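Local coordinates for PDZ domain protein (Parabacteroides distasonis, PDB 4L8N) that is of unknown function but binds magnesium and combines PDZ domains, modules that commonly recognise peptides, with a DUF4136 domain, at residues Thr147-Ser151 / Ile168-Thr173; Leu160-Asn165 / Gln189-Phe193. One frame throughout, in Å; residues are numbered along the deposited sequence.

Contact 1: Thr147-Ser151 / Ile168-Thr173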
ATOM      1  N   THR A 147       7.388  -3.440 -29.875  1.00 59.32           N
ATOM      2  CA  THR A 147       8.412  -2.395 -29.838  1.00 58.37           C
ATOM      3  C   THR A 147       8.120  -1.320 -28.792  1.00 60.55           C
ATOM      4  O   THR A 147       6.956  -1.036 -28.455  1.00 59.76           O
ATOM      5  CB  THR A 147       8.626  -1.728 -31.245  1.00 63.83           C
ATOM      6  OG1 THR A 147       7.511  -0.909 -31.602  1.00 64.31           O
ATOM      7  CG2 THR A 147       8.902  -2.738 -32.352  1.00 57.30           C
ATOM      8  N   PHE A 148       9.204  -0.690 -28.309  1.00 54.63           N
ATOM      9  CA  PHE A 148       9.092   0.340 -27.303  1.00 52.45           C
ATOM     10  C   PHE A 148      10.088   1.468 -27.523  1.00 59.85           C
ATOM     11  O   PHE A 148      11.019   1.364 -28.311  1.00 60.70           O
ATOM     12  CB  PHE A 148       9.279  -0.272 -25.900  1.00 51.54           C
ATOM     13  CG  PHE A 148      10.673  -0.773 -25.600  1.00 51.57           C
ATOM     14  CD1 PHE A 148      11.117  -1.996 -26.103  1.00 53.35           C
ATOM     15  CD2 PHE A 148      11.527  -0.049 -24.778  1.00 51.47           C
ATOM     16  CE1 PHE A 148      12.408  -2.443 -25.854  1.00 53.00           C
ATOM     17  CE2 PHE A 148      12.813  -0.501 -24.518  1.00 53.61           C
ATOM     18  CZ  PHE A 148      13.241  -1.702 -25.044  1.00 52.07           C
ATOM     19  N   ALA A 149       9.856   2.560 -26.813  1.00 58.51           N
ATOM     20  CA  ALA A 149      10.693   3.745 -26.748  1.00 58.84           C
ATOM     21  C   ALA A 149      10.414   4.411 -25.414  1.00 61.61           C
ATOM     22  O   ALA A 149       9.374   4.148 -24.806  1.00 60.00           O
ATOM     23  CB  ALA A 149      10.414   4.682 -27.912  1.00 60.32           C
ATOM     24  N   PHE A 150      11.352   5.213 -24.930  1.00 58.42           N
ATOM     25  CA  PHE A 150      11.162   5.894 -23.660  1.00 57.75           C
ATOM     26  C   PHE A 150      10.563   7.250 -23.883  1.00 67.89           C
ATOM     27  O   PHE A 150      10.796   7.856 -24.926  1.00 68.71           O
ATOM     28  CB  PHE A 150      12.486   5.993 -22.897  1.00 57.82           C
ATOM     29  CG  PHE A 150      12.963   4.615 -22.514  1.00 56.61           C
ATOM     30  CD1 PHE A 150      12.455   3.973 -21.386  1.00 57.23           C
ATOM     31  CD2 PHE A 150      13.851   3.921 -23.325  1.00 57.97           C
ATOM     32  CE1 PHE A 150      12.862   2.680 -21.056  1.00 57.25           C
ATOM     33  CE2 PHE A 150      14.233   2.614 -23.011  1.00 60.51           C
ATOM     34  CZ  PHE A 150      13.747   2.006 -21.869  1.00 57.39           C
ATOM     35  N   SER A 151       9.761   7.725 -22.919  1.00 68.94           N
ATOM     36  CA  SER A 151       9.181   9.054 -23.017  1.00 71.90           C
ATOM     37  C   SER A 151      10.288  10.097 -22.719  1.00 82.23           C
ATOM     38  O   SER A 151      11.321   9.751 -22.121  1.00 82.91           O
ATOM     39  CB  SER A 151       7.954   9.199 -22.114  1.00 75.56           C
ATOM     40  OG  SER A 151       8.207   9.185 -20.720  1.00 85.77           O
ATOM     41  N   ILE A 168      15.515  -0.717 -17.608  1.00 55.96           N
ATOM     42  CA  ILE A 168      14.271  -1.163 -18.232  1.00 55.47           C
ATOM     43  C   ILE A 168      14.564  -1.669 -19.638  1.00 61.50           C
ATOM     44  O   ILE A 168      14.047  -2.732 -20.011  1.00 62.37           O
ATOM     45  CB  ILE A 168      13.165  -0.079 -18.234  1.00 58.47           C
ATOM     46  CG1 ILE A 168      12.934   0.472 -16.819  1.00 57.16           C
ATOM     47  CG2 ILE A 168      11.838  -0.634 -18.836  1.00 59.35           C
ATOM     48  CD1 ILE A 168      12.351   1.816 -16.823  1.00 60.49           C
ATOM     49  N   GLU A 169      15.443  -0.967 -20.388  1.00 58.40           N
ATOM     50  CA  GLU A 169      15.805  -1.380 -21.746  1.00 59.55           C
ATOM     51  C   GLU A 169      16.420  -2.774 -21.752  1.00 62.54           C
ATOM     52  O   GLU A 169      16.019  -3.579 -22.578  1.00 63.85           O
ATOM     53  CB  GLU A 169      16.750  -0.376 -22.421  1.00 62.25           C
ATOM     54  CG  GLU A 169      16.809  -0.537 -23.929  1.00 74.27           C
ATOM     55  CD  GLU A 169      17.786   0.371 -24.645  1.00102.76           C
ATOM     56  OE1 GLU A 169      17.882   1.562 -24.266  1.00101.22           O
ATOM     57  OE2 GLU A 169      18.429  -0.100 -25.613  1.00 98.59           O
ATOM     58  N   ASN A 170      17.344  -3.075 -20.827  1.00 58.43           N
ATOM     59  CA  ASN A 170      17.957  -4.406 -20.729  1.00 58.78           C
ATOM     60  C   ASN A 170      16.912  -5.468 -20.401  1.00 60.52           C
ATOM     61  O   ASN A 170      16.929  -6.521 -21.026  1.00 60.38           O
ATOM     62  CB  ASN A 170      19.110  -4.467 -19.695  1.00 63.05           C
ATOM     63  CG  ASN A 170      20.339  -3.632 -20.032  1.00101.54           C
ATOM     64  OD1 ASN A 170      20.596  -3.266 -21.197  1.00103.63           O
ATOM     65  ND2 ASN A 170      21.142  -3.319 -19.007  1.00 91.60           N
ATOM     66  N   GLU A 171      15.986  -5.180 -19.468  1.00 55.09           N
ATOM     67  CA  GLU A 171      14.945  -6.134 -19.075  1.00 53.97           C
ATOM     68  C   GLU A 171      14.015  -6.504 -20.213  1.00 58.59           C
ATOM     69  O   GLU A 171      13.732  -7.688 -20.393  1.00 59.63           O
ATOM     70  CB  GLU A 171      14.104  -5.603 -17.902  1.00 54.20           C
ATOM     71  CG  GLU A 171      14.775  -5.730 -16.550  1.00 57.70           C
ATOM     72  CD  GLU A 171      15.593  -6.985 -16.298  1.00 73.95           C
ATOM     73  OE1 GLU A 171      15.005  -8.089 -16.236  1.00 61.55           O
ATOM     74  OE2 GLU A 171      16.829  -6.855 -16.147  1.00 67.42           O
ATOM     75  N   LEU A 172      13.556  -5.495 -20.978  1.00 53.36           N
ATOM     76  CA  LEU A 172      12.593  -5.643 -22.068  1.00 52.07           C
ATOM     77  C   LEU A 172      13.232  -6.221 -23.326  1.00 56.97           C
ATOM     78  O   LEU A 172      12.578  -7.001 -24.035  1.00 56.81           O
ATOM     79  CB  LEU A 172      11.911  -4.293 -22.380  1.00 51.36           C
ATOM     80  CG  LEU A 172      11.066  -3.642 -21.263  1.00 51.99           C
ATOM     81  CD1 LEU A 172      10.302  -2.426 -21.807  1.00 51.94           C
ATOM     82  CD2 LEU A 172      10.098  -4.618 -20.643  1.00 48.38           C
ATOM     83  N   THR A 173      14.508  -5.863 -23.614  1.00 53.12           N
ATOM     84  CA  THR A 173      15.179  -6.467 -24.774  1.00 53.15           C
ATOM     85  C   THR A 173      15.462  -7.953 -24.473  1.00 53.98           C
ATOM     86  O   THR A 173      15.395  -8.748 -25.392  1.00 53.88           O
ATOM     87  CB  THR A 173      16.420  -5.694 -25.243  1.00 59.40           C
ATOM     88  OG1 THR A 173      17.338  -5.522 -24.170  1.00 61.38           O
ATOM     89  CG2 THR A 173      16.062  -4.355 -25.871  1.00 56.67           C
TER
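Strand 147-150 and the helix segment 168-173 run antiparallel, at 179° between their directions, with axes 10.5 Å apart at closest approach. This is the first half of a beta-alpha-beta unit: strand 147-150 leads into helix 158-175, which packs on the sheet and returns the chain to strand 178-179, parallel to 147-150 and beside it. The nearest CA atoms are F148 CA and L172 CA, 8.7 Å apart, and no hydrogen bond links the segments; aromatic side chains fill the space. Because residues alternate along a strand, F148 and F150 both point at the helix, while T147, A149 and S151 do not reach it. F148 lies against a single turn of helix. L172 covers one face of its ring in a CH-pi contact, with CD1 4.1 Å from the ring centroid, and the edge meets E169 CG and T173 CG2, at 3.9 and 4.0 Å from F148 CZ. I188 of strand 186-196 touches both phenylalanines from within the sheet. F150 approaches edge-on nearer the start of this helix segment, sharing E169 with F148: its CE1 lies 4.0 Å from I168 CB, and its CZ sits 3.7 Å from the backbone N of E169.

Contact 2: Leu160-Asn165 / Gln189-Phe193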
ATOM      1  N   LEU A 160      19.885  10.451 -13.610  1.00 72.47           N
ATOM      2  CA  LEU A 160      19.056   9.417 -12.980  1.00 69.67           C
ATOM      3  C   LEU A 160      18.149   8.699 -13.997  1.00 71.40           C
ATOM      4  O   LEU A 160      18.160   7.472 -14.044  1.00 70.75           O
ATOM      5  CB  LEU A 160      18.212  10.037 -11.842  1.00 69.54           C
ATOM      6  CG  LEU A 160      17.047   9.217 -11.262  1.00 72.56           C
ATOM      7  CD1 LEU A 160      17.530   7.966 -10.516  1.00 71.51           C
ATOM      8  CD2 LEU A 160      16.212  10.060 -10.352  1.00 73.49           C
ATOM      9  N   GLU A 161      17.379   9.456 -14.800  1.00 67.22           N
ATOM     10  CA  GLU A 161      16.446   8.919 -15.800  1.00 66.07           C
ATOM     11  C   GLU A 161      17.128   8.042 -16.859  1.00 68.80           C
ATOM     12  O   GLU A 161      16.510   7.100 -17.351  1.00 66.15           O
ATOM     13  CB  GLU A 161      15.667  10.043 -16.480  1.00 68.37           C
ATOM     14  CG  GLU A 161      14.620  10.652 -15.560  1.00 79.66           C
ATOM     15  CD  GLU A 161      13.538  11.496 -16.200  1.00100.68           C
ATOM     16  OE1 GLU A 161      13.242  11.297 -17.401  1.00 96.38           O
ATOM     17  OE2 GLU A 161      12.934  12.314 -15.471  1.00100.61           O
ATOM     18  N   THR A 162      18.403   8.325 -17.172  1.00 66.80           N
ATOM     19  CA  THR A 162      19.185   7.553 -18.129  1.00 66.47           C
ATOM     20  C   THR A 162      19.516   6.190 -17.522  1.00 69.12           C
ATOM     21  O   THR A 162      19.449   5.191 -18.242  1.00 69.36           O
ATOM     22  CB  THR A 162      20.421   8.336 -18.564  1.00 71.40           C
ATOM     23  OG1 THR A 162      19.960   9.505 -19.232  1.00 76.01           O
ATOM     24  CG2 THR A 162      21.328   7.549 -19.504  1.00 66.98           C
ATOM     25  N   VAL A 163      19.827   6.141 -16.208  1.00 64.22           N
ATOM     26  CA  VAL A 163      20.155   4.894 -15.493  1.00 61.87           C
ATOM     27  C   VAL A 163      18.920   4.002 -15.469  1.00 63.33           C
ATOM     28  O   VAL A 163      19.004   2.848 -15.893  1.00 63.41           O
ATOM     29  CB  VAL A 163      20.725   5.148 -14.070  1.00 64.68           C
ATOM     30  CG1 VAL A 163      20.879   3.841 -13.283  1.00 62.68           C
ATOM     31  CG2 VAL A 163      22.056   5.888 -14.148  1.00 65.52           C
ATOM     32  N   ILE A 164      17.779   4.554 -15.014  1.00 58.70           N
ATOM     33  CA  ILE A 164      16.478   3.884 -14.951  1.00 57.39           C
ATOM     34  C   ILE A 164      16.128   3.260 -16.326  1.00 60.52           C
ATOM     35  O   ILE A 164      15.942   2.053 -16.412  1.00 60.36           O
ATOM     36  CB  ILE A 164      15.357   4.865 -14.463  1.00 60.45           C
ATOM     37  CG1 ILE A 164      15.623   5.390 -13.032  1.00 60.41           C
ATOM     38  CG2 ILE A 164      13.975   4.199 -14.549  1.00 59.67           C
ATOM     39  CD1 ILE A 164      14.664   6.545 -12.573  1.00 66.84           C
ATOM     40  N   ASN A 165      16.092   4.071 -17.387  1.00 57.79           N
ATOM     41  CA  ASN A 165      15.743   3.632 -18.740  1.00 58.33           C
ATOM     42  C   ASN A 165      16.709   2.562 -19.299  1.00 64.33           C
ATOM     43  O   ASN A 165      16.270   1.672 -20.021  1.00 64.14           O
ATOM     44  CB  ASN A 165      15.652   4.831 -19.677  1.00 55.38           C
ATOM     45  CG  ASN A 165      14.510   5.783 -19.383  1.00 69.46           C
ATOM     46  OD1 ASN A 165      13.571   5.491 -18.626  1.00 69.11           O
ATOM     47  ND2 ASN A 165      14.518   6.919 -20.052  1.00 59.48           N
ATOM     48  N   GLN A 189       7.264   5.064 -19.401  1.00 58.07           N
ATOM     49  CA  GLN A 189       7.297   6.254 -18.554  1.00 58.90           C
ATOM     50  C   GLN A 189       7.631   5.875 -17.114  1.00 63.38           C
ATOM     51  O   GLN A 189       7.090   4.912 -16.576  1.00 60.35           O
ATOM     52  CB  GLN A 189       5.946   6.991 -18.614  1.00 60.51           C
ATOM     53  CG  GLN A 189       5.998   8.472 -18.208  1.00 84.15           C
ATOM     54  CD  GLN A 189       4.855   9.293 -18.807  1.00101.98           C
ATOM     55  OE1 GLN A 189       3.685   9.207 -18.383  1.00 86.42           O
ATOM     56  NE2 GLN A 189       5.175  10.118 -19.813  1.00 94.05           N
ATOM     57  N   THR A 190       8.542   6.617 -16.492  1.00 64.15           N
ATOM     58  CA  THR A 190       8.879   6.340 -15.098  1.00 63.64           C
ATOM     59  C   THR A 190       8.579   7.532 -14.250  1.00 67.44           C
ATOM     60  O   THR A 190       8.699   8.685 -14.677  1.00 68.31           O
ATOM     61  CB  THR A 190      10.310   5.854 -14.879  1.00 71.26           C
ATOM     62  OG1 THR A 190      11.246   6.735 -15.496  1.00 74.99           O
ATOM     63  CG2 THR A 190      10.504   4.457 -15.365  1.00 72.38           C
ATOM     64  N   PHE A 191       8.136   7.228 -13.052  1.00 61.73           N
ATOM     65  CA  PHE A 191       7.884   8.195 -12.017  1.00 61.47           C
ATOM     66  C   PHE A 191       8.641   7.730 -10.756  1.00 66.08           C
ATOM     67  O   PHE A 191       8.862   6.536 -10.543  1.00 63.20           O
ATOM     68  CB  PHE A 191       6.379   8.416 -11.797  1.00 61.41           C
ATOM     69  CG  PHE A 191       5.556   7.181 -11.524  1.00 60.29           C
ATOM     70  CD1 PHE A 191       5.243   6.290 -12.549  1.00 61.83           C
ATOM     71  CD2 PHE A 191       5.044   6.936 -10.258  1.00 58.89           C
ATOM     72  CE1 PHE A 191       4.439   5.173 -12.302  1.00 61.17           C
ATOM     73  CE2 PHE A 191       4.230   5.837 -10.020  1.00 60.17           C
ATOM     74  CZ  PHE A 191       3.928   4.964 -11.044  1.00 58.36           C
ATOM     75  N   TYR A 192       9.106   8.693  -9.976  1.00 66.50           N
ATOM     76  CA  TYR A 192       9.901   8.448  -8.770  1.00 67.03           C
ATOM     77  C   TYR A 192       9.768   9.619  -7.816  1.00 73.77           C
ATOM     78  O   TYR A 192       9.476  10.739  -8.234  1.00 72.75           O
ATOM     79  CB  TYR A 192      11.390   8.205  -9.122  1.00 67.44           C
ATOM     80  CG  TYR A 192      11.941   9.214 -10.106  1.00 69.24           C
ATOM     81  CD1 TYR A 192      12.422  10.447  -9.676  1.00 72.46           C
ATOM     82  CD2 TYR A 192      11.923   8.962 -11.476  1.00 69.49           C
ATOM     83  CE1 TYR A 192      12.868  11.407 -10.583  1.00 74.59           C
ATOM     84  CE2 TYR A 192      12.407   9.898 -12.390  1.00 71.25           C
ATOM     85  CZ  TYR A 192      12.876  11.122 -11.937  1.00 80.76           C
ATOM     86  OH  TYR A 192      13.333  12.065 -12.823  1.00 82.87           O
ATOM     87  N   PHE A 193      10.001   9.349  -6.544  1.00 74.14           N
ATOM     88  CA  PHE A 193       9.956  10.316  -5.463  1.00 77.17           C
ATOM     89  C   PHE A 193      10.813   9.821  -4.313  1.00 80.55           C
ATOM     90  O   PHE A 193      10.804   8.629  -4.000  1.00 77.54           O
ATOM     91  CB  PHE A 193       8.495  10.541  -4.996  1.00 80.34           C
ATOM     92  CG  PHE A 193       8.308  11.483  -3.828  1.00 84.86           C
ATOM     93  CD1 PHE A 193       8.127  12.854  -4.036  1.00 90.11           C
ATOM     94  CD2 PHE A 193       8.284  11.005  -2.517  1.00 88.17           C
ATOM     95  CE1 PHE A 193       7.938  13.732  -2.951  1.00 91.91           C
ATOM     96  CE2 PHE A 193       8.111  11.891  -1.430  1.00 92.31           C
ATOM     97  CZ  PHE A 193       7.921  13.241  -1.660  1.00 90.99           C
TER
HETATM   98  O   HOH W   1      11.109   6.667 -18.598  1.00 67.96           O
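Helix segment 160-165 crosses strand 189-193 obliquely, at 124° between their directions and with axes 9.9 Å apart, in the helix-on-sheet packing of an alpha/beta layer within the DUF4136 region. The nearest CA atoms are I164 CA and T190 CA, 8.0 Å apart. Strand alternation turns T190 and Y192 toward the helix and sends Q189 and F191 away from it; on that other side F191 makes a cation-pi contact with R247 of the adjacent strand 240-250.

The apolar part is built by L160 and I164, one turn apart on the helix. L160 CD2 lies over a face of the Y192 ring, 3.9 Å from its centroid and 21° off the normal, a CH-pi contact. I164 fits between the two strand side chains: its CD1 is 3.8 Å from Y192 CD2 and its CG2 is 3.6 Å from T190 CG2.

Two polar links accompany this packing. Y192 OH donates a hydrogen bond to E161 OE2, 2.7 Å long; the other carboxylate oxygen of E161 accepts from the backbone N of D154, in the loop ahead of the helix. Farther along, N165 OD1 and T190 OG1 are 4.1 Å apart, and a water spans them, donating to N165 OD1 at 2.7 Å and lying 3.1 Å from T190 OG1.

Greasy contacts thus hold the helix on the sheet, while the carboxylate of E161 ties together the tyrosine hydroxyl and the D154 backbone, and one water satisfies polar groups that stand too far apart to pair directly.

Contacts 1 and 2 are successive parts of one helix-on-sheet interface, their centres 12 Å apart. Both use helix 158-175: its earlier turns rest on strand 186-196, its later ones on the neighbouring parallel strand 147-150. The segments alternate along the chain, so the two contacts cross in sequence while adjoining in space. They meet at several points: F150 CZ packs 3.1 Å from N165 O, I168 CD1 lies 3.5 Å from T190 CG2, and, just past the end of strand 147-150, S151 OG probably shares a hydrogen bond with Q189 NE2, 3.3 Å away. Both contacts lie away from the magnesium-binding residues E239 and D270.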